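Long-range contacts in (r)-specific enoyl-coa hydratase (Aeromonas punctata, PDB 1IQ6), which catalyses the hydration of trans-2-enoyl-CoA of four to six carbons to (3R)-3-hydroxyacyl-CoA, and works as a homodimer: residues 61-66 and 94-98; 108-114 and 127-133. All coordinates share one frame. Numbering follows the deposited sequence.

Contact 1 sets helix 55-68 against strand 93-103 and is buried. Contact 2 pairs the two strands of the hairpin 109-117 and 123-132 and is partly buried. Both use the same antiparallel sheet, in which strands 93-103 and 109-117 are neighbours. Contact 1 has no hydrogen bond between its segments and rests on apolar side chains. Contact 2 is held by main-chain hydrogen bonds and has one largely apolar face and one more open face with a water bridge. The two meet where F62 and L66 of the helix pack against the hairpin. L66 CD1 lies 3.7 Å from A129 CB, L66 CD2 lies 3.8 Å from L112 CD1, and F62 CZ lies 3.5 Å from T114 C.

Contact 1: 61-66 and 94-98; sequences LFSGLL and VTAEV
Segment 61-66 is helical, kinked where N of F62 and S63 lacks a bond to the turn before; 94-98 is an extended strand. Their axes approach to 8.5 Å and their N-to-C directions differ by 50° (signed crossing angle -50°). The nearest CA pairs are L61 with A96 (6.5 Å) and L65 with V98 (7.2 Å), so one helical turn spans two strand residues. The CA-to-CB bonds of V94, A96 and V98 are directed toward the helix, those of T95 and E97 away from it.

L61 (m, t) opens the contact. Its CB is 3.9 Å from A96 CB and its CD1 is 3.9 Å from V94 CG2. The CA-to-CB bond of F62 (chi1 m) points sideways, but its ring end comes nearer the strand. F62 CE2 is 4.4 Å from E97 O, and F62 CD2 is 4.4 Å from V98 CG1. L65 lies one turn after L61, with L65 N bonded to L61 O at 3.1 Å. It is m, t and packs closest: L65 CD1 is 3.4 Å from A96 O, 3.7 Å from A96 CB and 3.9 Å from V98 CG1. L66 (m, t) adds a looser touch, CD2 to V98 CG1 at 4.5 Å. The small A96 leaves room for L61 and L65.

This helix-on-sheet packing is characteristic of the hot dog fold of MaoC-like proteins, an antiparallel sheet wrapping a central helix. Strand 93-103 runs between strands 11-17 and 109-117. L14 touches L65; T114, I116, Y77, Q80 and L82 meet F62. S63 OG hydrogen-bonds D32 OD2 of the second subunit, by similarity a (3R)-3-hydroxyacyl-CoA-binding residue; L61 packs on L29 of that subunit.

Contact 2: 108-114 and 127-133; sequences PIATLTT and GEAVVKL
L112, A129 and V131 form the apolar centre, on the sheet face that meets L66 of helix 55-68. L112 (chi1 m, chi2 90°) brings CD1 to 3.8 Å from V131 CG2. T114 CG2 is 3.8 Å from A129 CB. On the same face A110 CB lies 3.7 Å from L133 CD2.

The backbones are extended and antiparallel; the axes approach to 4.4 Å, with N-to-C directions 150° apart. A110-V131 and L112-A129 are hydrogen-bonded pairs. A110 N to V131 O and V131 N to A110 O are both 2.9 Å, L112 N to A129 O is 2.9 Å, and A129 N to L112 O is 2.8 Å. I109-K132, T111-V130 and T113-E128 are non-hydrogen-bonded pairs, each with CA atoms 4.5 Å apart. This is the C-terminal beta hairpin of the hot dog sheet, flanked by strands 93-103 and 76-84.

At one end L133 N bonds P108 O at 2.8 Å; at the other T114 N bonds G127 O at 2.9 Å. T114 OG1 also bonds Q80.

The opposite face carries I109, T111, T113, E128, V130 and K132. I109 CG2 meets V130 CG1 at 3.6 Å. Farther out, a water lies 2.9 Å from T113 OG1 and donates to E128 OE2 at 2.6 Å.

Contact 1: 61-66 and 94-98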
loop_
_atom_site.group_PDB
_atom_site.type_symbol
_atom_site.label_atom_id
_atom_site.label_comp_id
_atom_site.label_asym_id
_atom_site.label_seq_id
_atom_site.Cartn_x
_atom_site.Cartn_y
_atom_site.Cartn_z
ATOM N N LEU B 61 -5.585 4.386 0.836
ATOM C CA LEU B 61 -6.334 5.590 1.184
ATOM C C LEU B 61 -5.493 6.547 2.021
ATOM O O LEU B 61 -5.742 7.751 2.032
ATOM C CB LEU B 61 -7.616 5.233 1.942
ATOM C CG LEU B 61 -8.709 4.586 1.085
ATOM C CD1 LEU B 61 -9.908 4.251 1.953
ATOM C CD2 LEU B 61 -9.118 5.536 -0.042
ATOM N N PHE B 62 -4.499 6.019 2.729
ATOM C CA PHE B 62 -3.644 6.886 3.538
ATOM C C PHE B 62 -2.902 7.853 2.621
ATOM O O PHE B 62 -2.716 9.019 2.959
ATOM C CB PHE B 62 -2.634 6.059 4.340
ATOM C CG PHE B 62 -3.263 5.135 5.359
ATOM C CD1 PHE B 62 -2.640 3.935 5.694
ATOM C CD2 PHE B 62 -4.467 5.459 5.983
ATOM C CE1 PHE B 62 -3.203 3.065 6.630
ATOM C CE2 PHE B 62 -5.044 4.599 6.924
ATOM C CZ PHE B 62 -4.414 3.399 7.251
ATOM N N SER B 63 -2.491 7.365 1.454
ATOM C CA SER B 63 -1.771 8.194 0.493
ATOM C C SER B 63 -2.642 9.390 0.111
ATOM O O SER B 63 -2.153 10.512 -0.010
ATOM C CB SER B 63 -1.413 7.374 -0.753
ATOM O OG SER B 63 -0.345 7.973 -1.470
ATOM N N GLY B 64 -3.938 9.141 -0.061
ATOM C CA GLY B 64 -4.859 10.206 -0.410
ATOM C C GLY B 64 -4.978 11.255 0.684
ATOM O O GLY B 64 -4.928 12.452 0.414
ATOM N N LEU B 65 -5.142 10.813 1.924
ATOM C CA LEU B 65 -5.259 11.751 3.034
ATOM C C LEU B 65 -3.961 12.517 3.268
ATOM O O LEU B 65 -3.971 13.736 3.460
ATOM C CB LEU B 65 -5.651 11.016 4.317
ATOM C CG LEU B 65 -7.129 10.650 4.437
ATOM C CD1 LEU B 65 -7.355 9.813 5.691
ATOM C CD2 LEU B 65 -7.960 11.928 4.483
ATOM N N LEU B 66 -2.844 11.800 3.247
ATOM C CA LEU B 66 -1.544 12.414 3.475
ATOM C C LEU B 66 -1.168 13.433 2.405
ATOM O O LEU B 66 -0.632 14.495 2.714
ATOM C CB LEU B 66 -0.463 11.331 3.554
ATOM C CG LEU B 66 -0.550 10.347 4.727
ATOM C CD1 LEU B 66 0.403 9.178 4.490
ATOM C CD2 LEU B 66 -0.221 11.066 6.034
ATOM N N VAL B 94 -15.677 2.203 4.394
ATOM C CA VAL B 94 -14.626 2.262 5.403
ATOM C C VAL B 94 -14.313 3.729 5.648
ATOM O O VAL B 94 -14.670 4.599 4.849
ATOM C CB VAL B 94 -13.310 1.577 4.958
ATOM C CG1 VAL B 94 -13.562 0.113 4.666
ATOM C CG2 VAL B 94 -12.719 2.295 3.753
ATOM N N THR B 95 -13.653 3.998 6.765
ATOM C CA THR B 95 -13.252 5.354 7.101
ATOM C C THR B 95 -11.748 5.320 7.367
ATOM O O THR B 95 -11.275 4.512 8.167
ATOM C CB THR B 95 -13.993 5.870 8.353
ATOM O OG1 THR B 95 -15.405 5.896 8.095
ATOM C CG2 THR B 95 -13.528 7.281 8.708
ATOM N N ALA B 96 -11.007 6.165 6.659
ATOM C CA ALA B 96 -9.560 6.253 6.823
ATOM C C ALA B 96 -9.317 7.474 7.701
ATOM O O ALA B 96 -9.931 8.522 7.493
ATOM C CB ALA B 96 -8.883 6.421 5.469
ATOM N N GLU B 97 -8.431 7.333 8.683
ATOM C CA GLU B 97 -8.139 8.426 9.610
ATOM C C GLU B 97 -6.644 8.569 9.851
ATOM O O GLU B 97 -5.954 7.574 10.075
ATOM C CB GLU B 97 -8.834 8.167 10.958
ATOM C CG GLU B 97 -10.351 8.026 10.860
ATOM C CD GLU B 97 -11.026 7.661 12.177
ATOM O OE1 GLU B 97 -12.250 7.396 12.155
ATOM O OE2 GLU B 97 -10.350 7.638 13.230
ATOM N N VAL B 98 -6.145 9.802 9.790
ATOM C CA VAL B 98 -4.739 10.068 10.066
ATOM C C VAL B 98 -4.670 11.164 11.119
ATOM O O VAL B 98 -5.556 12.017 11.205
ATOM C CB VAL B 98 -3.938 10.517 8.803
ATOM C CG1 VAL B 98 -4.050 9.453 7.707
ATOM C CG2 VAL B 98 -4.412 11.881 8.315
#

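Contact 2: 108-114 and 127-133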
loop_
_atom_site.group_PDB
_atom_site.type_symbol
_atom_site.label_atom_id
_atom_site.label_comp_id
_atom_site.label_asym_id
_atom_site.label_seq_id
_atom_site.Cartn_x
_atom_site.Cartn_y
_atom_site.Cartn_z
ATOM N N PRO B 108 12.299 18.515 8.436
ATOM C CA PRO B 108 10.857 18.707 8.253
ATOM C C PRO B 108 10.149 17.386 7.965
ATOM O O PRO B 108 9.720 17.124 6.840
ATOM C CB PRO B 108 10.792 19.674 7.076
ATOM C CG PRO B 108 11.949 19.235 6.248
ATOM C CD PRO B 108 13.045 19.055 7.284
ATOM N N ILE B 109 10.034 16.561 8.998
ATOM C CA ILE B 109 9.401 15.255 8.887
ATOM C C ILE B 109 8.304 15.107 9.933
ATOM O O ILE B 109 8.436 15.587 11.058
ATOM C CB ILE B 109 10.448 14.136 9.076
ATOM C CG1 ILE B 109 11.463 14.191 7.929
ATOM C CG2 ILE B 109 9.765 12.771 9.153
ATOM C CD1 ILE B 109 12.578 13.171 8.032
ATOM N N ALA B 110 7.215 14.444 9.557
ATOM C CA ALA B 110 6.106 14.232 10.469
ATOM C C ALA B 110 5.757 12.759 10.545
ATOM O O ALA B 110 5.937 12.016 9.578
ATOM C CB ALA B 110 4.880 15.018 10.003
ATOM N N THR B 111 5.290 12.336 11.711
ATOM C CA THR B 111 4.852 10.961 11.891
ATOM C C THR B 111 3.360 11.047 12.183
ATOM O O THR B 111 2.912 11.921 12.928
ATOM C CB THR B 111 5.571 10.272 13.065
ATOM O OG1 THR B 111 6.973 10.204 12.782
ATOM C CG2 THR B 111 5.033 8.856 13.266
ATOM N N LEU B 112 2.588 10.155 11.570
ATOM C CA LEU B 112 1.145 10.144 11.770
ATOM C C LEU B 112 0.618 8.737 11.985
ATOM O O LEU B 112 1.111 7.785 11.384
ATOM C CB LEU B 112 0.424 10.740 10.551
ATOM C CG LEU B 112 0.800 12.148 10.076
ATOM C CD1 LEU B 112 1.931 12.049 9.059
ATOM C CD2 LEU B 112 -0.418 12.837 9.459
ATOM N N THR B 113 -0.374 8.604 12.857
ATOM C CA THR B 113 -0.999 7.307 13.071
ATOM C C THR B 113 -2.035 7.212 11.952
ATOM O O THR B 113 -2.769 8.167 11.687
ATOM C CB THR B 113 -1.653 7.223 14.463
ATOM O OG1 THR B 113 -0.623 7.048 15.447
ATOM C CG2 THR B 113 -2.628 6.057 14.546
ATOM N N THR B 114 -2.066 6.064 11.286
ATOM C CA THR B 114 -2.959 5.827 10.155
ATOM C C THR B 114 -3.851 4.623 10.427
ATOM O O THR B 114 -3.358 3.515 10.631
ATOM C CB THR B 114 -2.123 5.581 8.892
ATOM O OG1 THR B 114 -1.250 4.465 9.112
ATOM C CG2 THR B 114 -1.270 6.806 8.581
ATOM N N GLY B 127 -1.382 1.507 11.723
ATOM C CA GLY B 127 0.042 1.644 11.499
ATOM C C GLY B 127 0.443 3.094 11.605
ATOM O O GLY B 127 -0.306 3.912 12.145
ATOM N N GLU B 128 1.623 3.409 11.082
ATOM C CA GLU B 128 2.143 4.767 11.121
ATOM C C GLU B 128 2.810 5.167 9.815
ATOM O O GLU B 128 3.492 4.362 9.177
ATOM C CB GLU B 128 3.180 4.907 12.237
ATOM C CG GLU B 128 2.662 4.778 13.646
ATOM C CD GLU B 128 3.792 4.848 14.656
ATOM O OE1 GLU B 128 4.633 3.927 14.667
ATOM O OE2 GLU B 128 3.846 5.827 15.427
ATOM N N ALA B 129 2.616 6.420 9.430
ATOM C CA ALA B 129 3.234 6.952 8.230
ATOM C C ALA B 129 4.285 7.968 8.656
ATOM O O ALA B 129 4.141 8.645 9.677
ATOM C CB ALA B 129 2.191 7.633 7.350
ATOM N N VAL B 130 5.358 8.041 7.882
ATOM C CA VAL B 130 6.421 9.008 8.118
ATOM C C VAL B 130 6.489 9.762 6.797
ATOM O O VAL B 130 6.671 9.152 5.741
ATOM C CB VAL B 130 7.774 8.325 8.395
ATOM C CG1 VAL B 130 8.854 9.387 8.577
ATOM C CG2 VAL B 130 7.678 7.462 9.649
ATOM N N VAL B 131 6.332 11.081 6.849
ATOM C CA VAL B 131 6.335 11.877 5.629
ATOM C C VAL B 131 7.155 13.155 5.706
ATOM O O VAL B 131 7.248 13.792 6.757
ATOM C CB VAL B 131 4.894 12.276 5.231
ATOM C CG1 VAL B 131 4.029 11.038 5.078
ATOM C CG2 VAL B 131 4.303 13.197 6.279
ATOM N N LYS B 132 7.745 13.518 4.572
ATOM C CA LYS B 132 8.532 14.740 4.459
ATOM C C LYS B 132 7.522 15.856 4.201
ATOM O O LYS B 132 6.658 15.731 3.332
ATOM C CB LYS B 132 9.511 14.629 3.288
ATOM C CG LYS B 132 10.426 15.835 3.118
ATOM C CD LYS B 132 11.356 15.661 1.926
ATOM C CE LYS B 132 12.266 14.456 2.102
ATOM N NZ LYS B 132 13.179 14.276 0.938
ATOM N N LEU B 133 7.630 16.941 4.959
ATOM C CA LEU B 133 6.699 18.059 4.836
ATOM C C LEU B 133 6.777 18.806 3.509
ATOM O O LEU B 133 7.830 18.865 2.879
ATOM C CB LEU B 133 6.917 19.038 5.992
ATOM C CG LEU B 133 6.773 18.437 7.394
ATOM C CD1 LEU B 133 6.955 19.527 8.440
ATOM C CD2 LEU B 133 5.407 17.784 7.535
HETATM O O HOH W 1 2.203 7.784 15.067
#